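Local atomic coordinates of myosin-I heavy chain (Dictyostelium discoideum, PDB entry 5EJY), a protein that moves along actin filaments as an ATP-driven motor and acts in early phagocytosis and adhesion, this chain being the MyTH4-FERM MF1 module of its tail. Residues P87-L92 with K270-Q275; G181-K184 with T190-E193; V450-Q455 with K492-Y497; K290-F295 with L487-K492; Q31-D34 with K40-I43. All coordinates share one frame; numbering follows the deposited sequence.

Contact 1: P87-L92 with K270-Q275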
# COMPACT_ATOMS: atom_id res chain seq x y z
N PRO A 87 0.25 -14.89 -20.14
CA PRO A 87 1.45 -15.73 -20.00
C PRO A 87 2.44 -15.16 -19.00
O PRO A 87 3.15 -15.93 -18.33
CB PRO A 87 2.05 -15.73 -21.42
CG PRO A 87 1.51 -14.48 -22.06
CD PRO A 87 0.13 -14.30 -21.49
N VAL A 88 2.51 -13.83 -18.89
CA VAL A 88 3.37 -13.17 -17.91
C VAL A 88 2.93 -13.49 -16.47
O VAL A 88 3.75 -13.84 -15.62
CB VAL A 88 3.42 -11.64 -18.14
CG1 VAL A 88 4.25 -10.97 -17.05
CG2 VAL A 88 4.00 -11.33 -19.50
N LYS A 89 1.63 -13.39 -16.22
CA LYS A 89 1.07 -13.70 -14.91
C LYS A 89 1.39 -15.14 -14.51
O LYS A 89 1.71 -15.42 -13.35
CB LYS A 89 -0.45 -13.51 -14.93
CG LYS A 89 -0.90 -12.06 -15.07
CD LYS A 89 -0.55 -11.26 -13.83
CE LYS A 89 -1.16 -9.86 -13.88
NZ LYS A 89 -2.60 -9.81 -13.51
N PHE A 90 1.31 -16.05 -15.46
CA PHE A 90 1.62 -17.44 -15.17
C PHE A 90 3.06 -17.58 -14.68
O PHE A 90 3.33 -18.17 -13.62
CB PHE A 90 1.38 -18.30 -16.41
CG PHE A 90 1.68 -19.76 -16.20
CD1 PHE A 90 0.69 -20.62 -15.77
CD2 PHE A 90 2.95 -20.26 -16.42
CE1 PHE A 90 0.96 -21.97 -15.57
CE2 PHE A 90 3.23 -21.60 -16.22
CZ PHE A 90 2.23 -22.46 -15.80
N ILE A 91 3.99 -17.05 -15.47
CA ILE A 91 5.40 -17.08 -15.13
C ILE A 91 5.71 -16.49 -13.76
O ILE A 91 6.39 -17.11 -12.95
CB ILE A 91 6.22 -16.31 -16.20
CG1 ILE A 91 6.08 -17.00 -17.56
CG2 ILE A 91 7.70 -16.25 -15.80
CD1 ILE A 91 6.70 -16.25 -18.68
N LEU A 92 5.22 -15.27 -13.51
CA LEU A 92 5.53 -14.55 -12.28
C LEU A 92 4.87 -15.18 -11.06
O LEU A 92 5.42 -15.14 -9.96
CB LEU A 92 5.11 -13.09 -12.40
CG LEU A 92 5.79 -12.29 -13.51
CD1 LEU A 92 5.30 -10.83 -13.45
CD2 LEU A 92 7.30 -12.39 -13.38
N LYS A 270 -4.02 -6.49 -5.22
CA LYS A 270 -5.18 -6.95 -4.43
C LYS A 270 -6.49 -6.40 -4.97
O LYS A 270 -7.52 -7.09 -4.96
CB LYS A 270 -5.03 -6.56 -2.96
CG LYS A 270 -3.90 -7.24 -2.24
CD LYS A 270 -4.22 -7.43 -0.77
CE LYS A 270 -4.89 -6.20 -0.17
NZ LYS A 270 -4.97 -6.30 1.33
N VAL A 271 -6.45 -5.16 -5.42
CA VAL A 271 -7.60 -4.50 -6.02
C VAL A 271 -8.04 -5.24 -7.27
O VAL A 271 -9.23 -5.53 -7.45
CB VAL A 271 -7.30 -3.03 -6.35
CG1 VAL A 271 -8.45 -2.41 -7.18
CG2 VAL A 271 -7.08 -2.25 -5.07
N GLU A 272 -7.08 -5.57 -8.12
CA GLU A 272 -7.35 -6.34 -9.32
C GLU A 272 -7.90 -7.72 -8.96
O GLU A 272 -8.84 -8.21 -9.59
CB GLU A 272 -6.07 -6.46 -10.16
CG GLU A 272 -6.27 -7.10 -11.52
CD GLU A 272 -4.98 -7.20 -12.31
OE1 GLU A 272 -4.19 -8.13 -12.06
OE2 GLU A 272 -4.76 -6.34 -13.18
N ASN A 273 -7.32 -8.35 -7.93
CA ASN A 273 -7.79 -9.66 -7.48
C ASN A 273 -9.26 -9.63 -7.03
O ASN A 273 -10.05 -10.52 -7.35
CB ASN A 273 -6.92 -10.19 -6.33
CG ASN A 273 -5.52 -10.56 -6.78
OD1 ASN A 273 -5.28 -10.78 -7.96
ND2 ASN A 273 -4.59 -10.65 -5.84
N LEU A 274 -9.61 -8.59 -6.27
CA LEU A 274 -10.98 -8.44 -5.77
C LEU A 274 -11.95 -8.17 -6.92
O LEU A 274 -13.05 -8.72 -6.94
CB LEU A 274 -11.06 -7.30 -4.74
CG LEU A 274 -12.46 -7.00 -4.19
CD1 LEU A 274 -13.00 -8.17 -3.36
CD2 LEU A 274 -12.49 -5.71 -3.37
N GLN A 275 -11.54 -7.34 -7.87
CA GLN A 275 -12.36 -7.07 -9.05
C GLN A 275 -12.69 -8.36 -9.78
O GLN A 275 -13.83 -8.56 -10.23
CB GLN A 275 -11.65 -6.09 -10.00
CG GLN A 275 -11.58 -4.66 -9.50
CD GLN A 275 -10.72 -3.77 -10.41
NE2 GLN A 275 -10.97 -2.46 -10.36
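A single ion pair, Lys89 with Glu272, makes up the whole contact between residues 87-92 and 270-275. The ammonium NZ of Lys89 donates to OE1 of Glu272 over 2.7 Å, a short charged hydrogen bond. It reaches that oxygen on the syn side, 27° out of the carboxylate plane, and lies 4.1 Å from Glu272 OE2, so one oxygen carries the bond. The other is used too: OE2 accepts the backbone N-H of Val189, which helps fix the rotation of the carboxylate.

The backbones stand well apart. The closest CA atoms, those of Lys89 and Asn273, are separated by 12.2 Å, and two long side chains meeting head-on from the two helices span the gap. Glu272 points its CG anti to the backbone N (chi1 -173°) and carries on extended to the carboxylate, whereas the lysine chain is bent at chi2 and again at chi4, which turns NZ to its partner.

Apolar contact between the two segments is almost absent; the nearest lysine carbon, CE of Lys89, is 3.9 Å from Glu272 OE1. The aliphatic part of Lys89 instead lies on Val186 of the preceding loop and on Val189 and Leu192 of helix 189-196, and Ser188 touches Glu272. The ion pair thus runs beside the loop that leads into helix 189-196.

Both partners are partly exposed, as expected of a surface salt bridge. The arrangement is an interdomain bridge, tying helix 81-97 of the MyTH4 domain to helix 264-277 of the ubiquitin-like first lobe of the FERM domain.

Contact 2: G181-K184 with T190-E193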
# COMPACT_ATOMS: atom_id res chain seq x y z
N GLY A 181 13.17 -4.66 0.28
CA GLY A 181 12.71 -5.97 0.68
C GLY A 181 11.72 -6.55 -0.31
O GLY A 181 11.22 -5.85 -1.19
N ALA A 182 11.43 -7.83 -0.15
CA ALA A 182 10.55 -8.57 -1.05
C ALA A 182 9.14 -8.02 -1.08
O ALA A 182 8.64 -7.48 -0.09
CB ALA A 182 10.51 -10.05 -0.64
N ARG A 183 8.49 -8.20 -2.23
CA ARG A 183 7.06 -7.92 -2.34
C ARG A 183 6.25 -9.19 -2.14
O ARG A 183 6.79 -10.31 -2.03
CB ARG A 183 6.74 -7.32 -3.71
CG ARG A 183 6.84 -8.29 -4.88
CD ARG A 183 6.65 -7.56 -6.20
NE ARG A 183 5.33 -6.93 -6.26
CZ ARG A 183 4.94 -6.07 -7.20
NH1 ARG A 183 5.80 -5.70 -8.16
NH2 ARG A 183 3.70 -5.56 -7.17
N LYS A 184 4.93 -9.04 -2.11
CA LYS A 184 4.06 -10.13 -1.75
C LYS A 184 3.12 -10.57 -2.86
O LYS A 184 2.48 -11.62 -2.74
CB LYS A 184 3.23 -9.74 -0.52
CG LYS A 184 4.08 -9.37 0.68
CD LYS A 184 3.22 -9.10 1.90
CE LYS A 184 4.07 -8.76 3.11
NZ LYS A 184 3.20 -8.56 4.31
N THR A 190 -2.09 -2.98 -14.58
CA THR A 190 -1.71 -1.57 -14.64
C THR A 190 -0.22 -1.39 -14.39
O THR A 190 0.44 -0.58 -15.05
CB THR A 190 -2.49 -0.73 -13.63
OG1 THR A 190 -3.89 -0.94 -13.82
CG2 THR A 190 -2.18 0.74 -13.83
N GLU A 191 0.32 -2.14 -13.44
CA GLU A 191 1.75 -2.06 -13.16
C GLU A 191 2.59 -2.61 -14.31
O GLU A 191 3.60 -2.02 -14.70
CB GLU A 191 2.07 -2.79 -11.84
CG GLU A 191 3.55 -2.76 -11.46
CD GLU A 191 3.85 -3.61 -10.23
OE1 GLU A 191 2.89 -4.08 -9.55
OE2 GLU A 191 5.04 -3.81 -9.92
N LEU A 192 2.17 -3.75 -14.87
CA LEU A 192 2.89 -4.35 -15.99
C LEU A 192 2.95 -3.43 -17.19
O LEU A 192 3.96 -3.36 -17.89
CB LEU A 192 2.26 -5.70 -16.39
CG LEU A 192 2.43 -6.84 -15.38
CD1 LEU A 192 1.55 -8.01 -15.76
CD2 LEU A 192 3.89 -7.27 -15.31
N GLU A 193 1.86 -2.71 -17.44
CA GLU A 193 1.84 -1.73 -18.53
C GLU A 193 2.91 -0.66 -18.36
O GLU A 193 3.64 -0.34 -19.30
CB GLU A 193 0.44 -1.11 -18.67
CG GLU A 193 -0.58 -2.11 -19.20
CD GLU A 193 -2.00 -1.58 -19.21
OE1 GLU A 193 -2.38 -0.83 -18.29
OE2 GLU A 193 -2.75 -1.93 -20.16
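Arg183 and Glu191 meet end-on in a buried, doubly hydrogen-bonded salt bridge. NH1 of Arg183 donates to Glu191 OE2 over 2.7 Å in a nearly straight bond (173°), while NH2 of Arg183 reaches Glu191 OE1 at 2.9 Å. Each carboxylate oxygen offers its syn lone pair, and the two flat groups are almost coplanar, their planes 19° apart. The glutamate extends fully from its helix; the arginine reaches it from the facing loop, bent at chi3, with CG between the backbone N and the carbonyl carbon (chi1 71°).

Further partners tighten this centre: Asp266 pairs with NE of the arginine, Ser134 O accepts from NH1, and Ser219 OG bonds to Glu191 OE2. The flanks are looser. Ala182, Lys184 and Thr190 are exposed and make no contact between the segments, and the ammonium of Lys184 makes a weak, long ion pair with Asp262.

A methionine in place of Arg183 would probably leave the carboxylates of Glu191 and Asp266 without their shared positive mate.

The arginine joins helix 189-196 of the MyTH4 part to helix 264-277 of the FERM part. With two acids sharing one guanidinium, the site probably keeps Arg183 charged and Glu191 ionised despite burial.

Contact 3: V450-Q455 with K492-Y497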
# COMPACT_ATOMS: atom_id res chain seq x y z
N VAL A 450 -5.30 1.84 29.83
CA VAL A 450 -4.43 0.69 29.87
C VAL A 450 -2.99 1.09 29.55
O VAL A 450 -2.76 1.89 28.64
CB VAL A 450 -4.92 -0.41 28.91
CG1 VAL A 450 -3.98 -1.61 28.93
CG2 VAL A 450 -6.34 -0.84 29.30
N LYS A 451 -2.04 0.56 30.31
CA LYS A 451 -0.64 1.00 30.21
C LYS A 451 0.18 0.26 29.16
O LYS A 451 0.16 -0.97 29.11
CB LYS A 451 0.05 0.83 31.57
CG LYS A 451 -0.56 1.61 32.72
CD LYS A 451 0.09 1.17 34.04
CE LYS A 451 -0.73 1.59 35.25
NZ LYS A 451 -0.92 3.07 35.29
N TYR A 452 0.94 1.00 28.36
CA TYR A 452 1.90 0.39 27.45
C TYR A 452 2.92 -0.42 28.25
O TYR A 452 3.43 -1.43 27.77
CB TYR A 452 2.63 1.45 26.60
CG TYR A 452 1.72 2.19 25.65
CD1 TYR A 452 1.17 1.55 24.54
CD2 TYR A 452 1.43 3.53 25.84
CE1 TYR A 452 0.33 2.23 23.65
CE2 TYR A 452 0.60 4.21 24.96
CZ TYR A 452 0.05 3.56 23.87
OH TYR A 452 -0.79 4.24 23.01
N SER A 453 3.21 0.04 29.47
CA SER A 453 4.23 -0.62 30.28
C SER A 453 3.80 -2.01 30.75
O SER A 453 4.62 -2.82 31.19
CB SER A 453 4.63 0.25 31.48
OG SER A 453 3.52 0.46 32.33
N ASN A 454 2.50 -2.30 30.65
CA ASN A 454 2.02 -3.63 30.99
C ASN A 454 2.02 -4.64 29.84
O ASN A 454 1.80 -5.83 30.06
CB ASN A 454 0.65 -3.55 31.66
CG ASN A 454 0.76 -3.09 33.09
OD1 ASN A 454 1.80 -3.30 33.73
ND2 ASN A 454 -0.28 -2.45 33.60
N GLN A 455 2.31 -4.17 28.63
CA GLN A 455 2.29 -5.07 27.47
C GLN A 455 3.62 -5.78 27.24
O GLN A 455 4.69 -5.23 27.51
CB GLN A 455 1.86 -4.31 26.21
CG GLN A 455 0.65 -3.43 26.44
CD GLN A 455 -0.47 -4.17 27.16
OE1 GLN A 455 -0.72 -5.34 26.88
NE2 GLN A 455 -1.12 -3.49 28.10
N LYS A 492 2.87 -0.98 19.11
CA LYS A 492 4.32 -1.01 18.93
C LYS A 492 4.93 0.38 18.67
O LYS A 492 5.99 0.70 19.21
CB LYS A 492 4.69 -1.99 17.81
CG LYS A 492 4.35 -3.44 18.16
CD LYS A 492 4.82 -4.40 17.09
CE LYS A 492 5.03 -5.80 17.65
NZ LYS A 492 3.76 -6.42 18.08
N GLU A 493 4.27 1.19 17.84
CA GLU A 493 4.81 2.51 17.52
C GLU A 493 4.75 3.51 18.69
O GLU A 493 5.68 4.28 18.90
CB GLU A 493 4.10 3.10 16.30
CG GLU A 493 4.30 2.30 15.03
CD GLU A 493 5.62 2.61 14.35
OE1 GLU A 493 6.51 3.19 15.00
OE2 GLU A 493 5.75 2.29 13.15
N TYR A 494 3.64 3.52 19.42
CA TYR A 494 3.59 4.38 20.61
C TYR A 494 4.63 3.92 21.63
O TYR A 494 5.32 4.74 22.23
CB TYR A 494 2.20 4.42 21.24
CG TYR A 494 1.27 5.39 20.55
CD1 TYR A 494 1.52 6.76 20.57
CD2 TYR A 494 0.16 4.93 19.86
CE1 TYR A 494 0.67 7.65 19.92
CE2 TYR A 494 -0.69 5.81 19.22
CZ TYR A 494 -0.43 7.16 19.25
OH TYR A 494 -1.30 8.01 18.61
N SER A 495 4.76 2.61 21.79
CA SER A 495 5.72 2.07 22.76
C SER A 495 7.15 2.49 22.42
O SER A 495 7.90 2.93 23.29
CB SER A 495 5.60 0.56 22.87
OG SER A 495 4.33 0.20 23.39
N LEU A 496 7.52 2.35 21.15
CA LEU A 496 8.85 2.71 20.68
C LEU A 496 9.11 4.21 20.86
O LEU A 496 10.14 4.61 21.39
CB LEU A 496 9.03 2.31 19.22
CG LEU A 496 10.35 2.69 18.53
CD1 LEU A 496 11.50 1.92 19.15
CD2 LEU A 496 10.26 2.43 17.04
N TYR A 497 8.16 5.02 20.40
CA TYR A 497 8.25 6.46 20.59
C TYR A 497 8.52 6.80 22.05
O TYR A 497 9.46 7.53 22.36
CB TYR A 497 6.98 7.16 20.12
CG TYR A 497 6.95 8.64 20.40
CD1 TYR A 497 7.69 9.54 19.63
CD2 TYR A 497 6.17 9.16 21.43
CE1 TYR A 497 7.66 10.89 19.89
CE2 TYR A 497 6.13 10.51 21.69
CZ TYR A 497 6.88 11.38 20.92
OH TYR A 497 6.83 12.73 21.18
O HOH W 1 3.95 -1.63 25.18
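This is a buried aromatic contact in the C-terminal lobe of the FERM domain, where Tyr452, in the turn after strand 445-450, packs against Tyr494 and Ser495 of the final helix, 484-499. The hydroxyl end of Tyr452 does most of the touching: its OH lies 3.4 Å from Tyr494 CD2, and its CZ is 3.5 Å from Tyr494 CB. The two rings are inclined by only 29° but offset, with centroids 6.0 Å from each other and little of one lying over the other. Ser495 meets the other end of the ring, its OG 3.6 Å from Tyr452 CD1.

Polar ends are satisfied nearby. Tyr452 OH bonds to Asn432 O, Tyr494 OH to Ser410 OG, and Ser495 OG to Ile491 O in the preceding helical turn. A water links Tyr452 O and Ser495 OG, 2.6 Å from each. A leucine in place of Tyr452 would probably leave Asn432 O without its hydroxyl partner and open a gap beside Tyr494 CB.

Around the 3-10 turn 452-454, Gln455 NE2 and Asn454 N reach Lys451 O from opposite faces of its plane. A closing helix packed against the link between two antiparallel sheets is characteristic of the PH/PTB-like F3 lobe of FERM domains.

Contact 4: K290-F295 with L487-K492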
# COMPACT_ATOMS: atom_id res chain seq x y z
N LYS A 290 -3.97 9.68 5.77
CA LYS A 290 -4.61 10.03 7.04
C LYS A 290 -3.60 10.11 8.16
O LYS A 290 -2.53 9.52 8.06
CB LYS A 290 -5.59 8.92 7.47
CG LYS A 290 -6.81 8.71 6.62
CD LYS A 290 -7.72 7.72 7.35
CE LYS A 290 -7.63 7.95 8.87
NZ LYS A 290 -8.46 7.01 9.71
N LYS A 291 -3.98 10.73 9.27
CA LYS A 291 -3.09 10.80 10.42
C LYS A 291 -3.28 9.58 11.30
O LYS A 291 -4.38 9.36 11.82
CB LYS A 291 -3.29 12.07 11.24
CG LYS A 291 -2.22 12.22 12.32
CD LYS A 291 -2.24 13.61 12.94
CE LYS A 291 -1.14 13.74 13.98
NZ LYS A 291 -0.96 15.15 14.43
N LYS A 292 -2.21 8.81 11.47
CA LYS A 292 -2.29 7.56 12.22
C LYS A 292 -1.80 7.74 13.66
O LYS A 292 -2.40 7.21 14.61
CB LYS A 292 -1.42 6.50 11.53
CG LYS A 292 -1.40 5.12 12.24
CD LYS A 292 -0.57 4.12 11.42
CE LYS A 292 -0.47 2.75 12.10
NZ LYS A 292 0.38 1.86 11.25
N LEU A 293 -0.69 8.45 13.81
CA LEU A 293 0.02 8.52 15.09
C LEU A 293 0.04 9.94 15.62
O LEU A 293 0.25 10.89 14.87
CB LEU A 293 1.45 8.00 14.91
CG LEU A 293 1.54 6.50 14.58
CD1 LEU A 293 2.85 6.17 13.88
CD2 LEU A 293 1.38 5.68 15.85
N PHE A 294 -0.21 10.08 16.92
CA PHE A 294 -0.28 11.40 17.53
C PHE A 294 0.84 11.60 18.55
O PHE A 294 0.68 11.31 19.73
CB PHE A 294 -1.66 11.62 18.15
CG PHE A 294 -2.76 11.62 17.14
CD1 PHE A 294 -3.26 10.42 16.65
CD2 PHE A 294 -3.25 12.80 16.64
CE1 PHE A 294 -4.26 10.42 15.70
CE2 PHE A 294 -4.25 12.81 15.69
CZ PHE A 294 -4.76 11.63 15.22
N PHE A 295 1.97 12.12 18.07
CA PHE A 295 3.15 12.30 18.91
C PHE A 295 3.24 13.73 19.42
O PHE A 295 2.93 14.69 18.70
CB PHE A 295 4.41 11.94 18.12
CG PHE A 295 4.51 10.49 17.75
CD1 PHE A 295 3.94 9.51 18.54
CD2 PHE A 295 5.19 10.10 16.60
CE1 PHE A 295 4.04 8.17 18.20
CE2 PHE A 295 5.29 8.76 16.26
CZ PHE A 295 4.72 7.80 17.06
N LEU A 487 -4.07 -2.02 15.01
CA LEU A 487 -4.00 -2.03 16.47
C LEU A 487 -2.61 -2.47 16.96
O LEU A 487 -2.01 -1.82 17.80
CB LEU A 487 -5.09 -2.93 17.06
CG LEU A 487 -5.16 -2.96 18.59
CD1 LEU A 487 -5.18 -1.55 19.15
CD2 LEU A 487 -6.39 -3.74 19.02
N VAL A 488 -2.10 -3.58 16.42
CA VAL A 488 -0.76 -4.06 16.78
C VAL A 488 0.31 -3.00 16.50
O VAL A 488 1.16 -2.72 17.36
CB VAL A 488 -0.39 -5.36 16.02
CG1 VAL A 488 1.11 -5.69 16.19
CG2 VAL A 488 -1.27 -6.52 16.48
N SER A 489 0.29 -2.41 15.31
CA SER A 489 1.33 -1.44 14.97
C SER A 489 1.22 -0.16 15.79
O SER A 489 2.23 0.46 16.12
CB SER A 489 1.35 -1.12 13.45
OG SER A 489 0.16 -0.46 13.06
N LEU A 490 0.00 0.24 16.15
CA LEU A 490 -0.16 1.41 17.01
C LEU A 490 0.48 1.14 18.36
O LEU A 490 1.19 1.98 18.91
CB LEU A 490 -1.63 1.75 17.21
CG LEU A 490 -2.36 2.40 16.03
CD1 LEU A 490 -3.86 2.51 16.33
CD2 LEU A 490 -1.75 3.77 15.73
N ILE A 491 0.23 -0.04 18.92
CA ILE A 491 0.80 -0.35 20.22
C ILE A 491 2.33 -0.33 20.13
O ILE A 491 3.00 0.30 20.96
CB ILE A 491 0.30 -1.69 20.76
CG1 ILE A 491 -1.20 -1.60 21.03
CG2 ILE A 491 1.07 -2.06 22.05
CD1 ILE A 491 -1.87 -2.92 21.47
N LYS A 492 2.87 -0.98 19.11
CA LYS A 492 4.32 -1.01 18.93
C LYS A 492 4.93 0.38 18.67
O LYS A 492 5.99 0.70 19.21
CB LYS A 492 4.69 -1.99 17.81
CG LYS A 492 4.35 -3.44 18.16
CD LYS A 492 4.82 -4.40 17.09
CE LYS A 492 5.03 -5.80 17.65
NZ LYS A 492 3.76 -6.42 18.08
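Lys292 and Leu293 carry the contact with Ser489 and Leu490 of the closing helix. The chain enters from strand 285-291, where Lys290 pairs with Glu255 and Lys291 lays its CG 3.8 Å above one face of the Phe294 ring.

Lys292 follows, with CG anti to the backbone N (chi1 179°) and every later torsion extended, a reach that brings the ammonium to the helix. NZ of Lys292 donates to Ser489 OG at 3.0 Å, yet its stronger partner is Asp257, with which it forms a salt bridge. Ser489 OG is also within bonding range of the carbonyl oxygens of Gln485 and Lys486, about one turn back in its helix. Along the way the lysine crosses Leu490, whose CD2 methyl sits 3.8 Å from Lys292 CG and 3.7 Å from Lys292 O; that carbonyl takes a hydrogen bond from Ser410 OG. Thus the buried lysine combines an apolar stem with a charge at its tip that Asp257 probably balances.

Leu293 adds the purely apolar part: its CD2 meets CD2 of Leu490 at 3.7 Å, the two side chains passing alongside one another, pointed opposite ways. Phe294 turns to other partners, its ring edge-to-face with Tyr314. Phe295 rests a ring face against Leu293 CB and stacks with Tyr497.

Segment 290-295 thus leaves the mixed sheet of the first FERM lobe beside strand 245-251 and runs along helix 484-499 of the third. Leu490 fills the junction, packing also on Ser410 and Val412 of strand 410-415, while through Leu487, Val488 and Ile491 the helix lies against strand 466-470.

Contact 5: Q31-D34 with K40-I43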
# COMPACT_ATOMS: atom_id res chain seq x y z
N GLN A 31 19.17 -31.62 -28.14
CA GLN A 31 18.30 -31.15 -29.21
C GLN A 31 19.11 -30.61 -30.39
O GLN A 31 20.34 -30.54 -30.33
CB GLN A 31 17.41 -30.02 -28.69
CG GLN A 31 18.22 -28.87 -28.12
CD GLN A 31 17.38 -27.64 -27.86
OE1 GLN A 31 16.16 -27.73 -27.70
NE2 GLN A 31 18.02 -26.48 -27.84
N LYS A 32 18.41 -30.19 -31.44
CA LYS A 32 19.03 -29.62 -32.62
C LYS A 32 19.63 -28.23 -32.36
O LYS A 32 20.83 -28.02 -32.52
CB LYS A 32 18.03 -29.56 -33.78
N ASP A 33 18.78 -27.28 -31.95
CA ASP A 33 19.24 -25.92 -31.68
C ASP A 33 20.23 -25.89 -30.52
O ASP A 33 20.33 -26.85 -29.75
CB ASP A 33 18.05 -25.00 -31.36
CG ASP A 33 16.98 -25.03 -32.44
OD1 ASP A 33 17.34 -25.06 -33.64
OD2 ASP A 33 15.77 -25.00 -32.09
N ASP A 34 20.98 -24.79 -30.39
CA ASP A 34 21.86 -24.59 -29.24
C ASP A 34 21.01 -24.42 -27.98
O ASP A 34 20.00 -23.72 -27.98
CB ASP A 34 22.78 -23.38 -29.47
CG ASP A 34 23.65 -23.04 -28.26
OD1 ASP A 34 23.70 -23.83 -27.30
OD2 ASP A 34 24.29 -21.96 -28.28
N LYS A 40 13.52 -21.02 -31.24
CA LYS A 40 12.11 -20.79 -31.53
C LYS A 40 11.25 -21.97 -31.08
O LYS A 40 10.05 -21.82 -30.87
CB LYS A 40 11.92 -20.52 -33.03
CG LYS A 40 12.14 -21.73 -33.92
CD LYS A 40 12.65 -21.32 -35.30
CE LYS A 40 11.74 -20.28 -35.96
N SER A 41 11.87 -23.13 -30.93
CA SER A 41 11.15 -24.33 -30.55
C SER A 41 11.10 -24.52 -29.02
O SER A 41 11.94 -23.99 -28.30
CB SER A 41 11.80 -25.54 -31.19
OG SER A 41 13.13 -25.70 -30.72
N HIS A 42 10.13 -25.29 -28.55
CA HIS A 42 10.01 -25.61 -27.13
C HIS A 42 11.23 -26.36 -26.63
O HIS A 42 11.81 -27.15 -27.37
CB HIS A 42 8.76 -26.46 -26.87
CG HIS A 42 7.47 -25.73 -27.12
ND1 HIS A 42 6.29 -26.09 -26.50
CD2 HIS A 42 7.19 -24.67 -27.90
CE1 HIS A 42 5.33 -25.27 -26.90
NE2 HIS A 42 5.85 -24.40 -27.75
N ILE A 43 11.61 -26.12 -25.38
CA ILE A 43 12.68 -26.91 -24.77
C ILE A 43 12.10 -28.26 -24.35
O ILE A 43 10.92 -28.35 -24.00
CB ILE A 43 13.35 -26.19 -23.58
CG1 ILE A 43 12.32 -25.77 -22.52
CG2 ILE A 43 14.13 -24.96 -24.05
CD1 ILE A 43 12.97 -25.13 -21.30
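Asp33 and Ser41 face each other across the loop between helix 16-23 and helix 53-70, both CB atoms directed at the opposite segment. The serine hydroxyl OG donates to OD2 of Asp33 over 3.1 Å, the one hydrogen bond between the two segments. It comes at the carboxylate oxygen nearly in line with the C-O bond. Ser41 puts OG between its backbone N and carbonyl carbon (chi1 63°), which turns the hydroxyl out to the acid; Ser41 CB remains 4.1 Å from Asp33 OD2, so the touch is made by oxygen alone.

Gln31 also points across, but less effectively. Its OE1 comes no closer than 4.4 Å to the backbone O of His42, a pair of acceptors with no bond between them. The amide is held by other atoms: NE2 of Gln31 bonds chiefly to Gln39 OE1 and makes a weak, bent bond of 3.0 Å to Asp33 O. Gln39 in turn uses its NE2 on Ser41 O, so this glutamine links the two sides of the loop indirectly.

His42 is turned the opposite way, onto Ser64 and Leu67 of helix 53-70, while Ile43 packs on Phe63 of the same helix. These two fasten segment 40-43 to the helical body, while 31-34, exposed or partly exposed throughout, meets it chiefly through Asp33.

The chemistry is that of a modest surface link: one neutral hydroxyl on an aspartate whose partial exposure probably leaves the acid ionised and accessible to water.

Contacts 1 and 2 form one interdomain seam: their centres are 10 Å apart, contact 2 is nested within the chain loop closed by contact 1, and Lys89 CE touches Leu192 CD1 at 3.8 Å. Contacts 3 and 4 make a second group around helix 484-499, with centres 11 Å apart and Lys492 in both; Tyr494 OH probably bonds to Phe294 N at 2.9 Å. The groups do not touch, the centres of contacts 1 and 3 lying about 39 Å apart on opposite sides of the chain's centre. Contact 5 is remote, about 62 Å from contact 3 between centres, and has a polyethylene glycol, probably from crystallisation, about 6 Å from the side chain of His42.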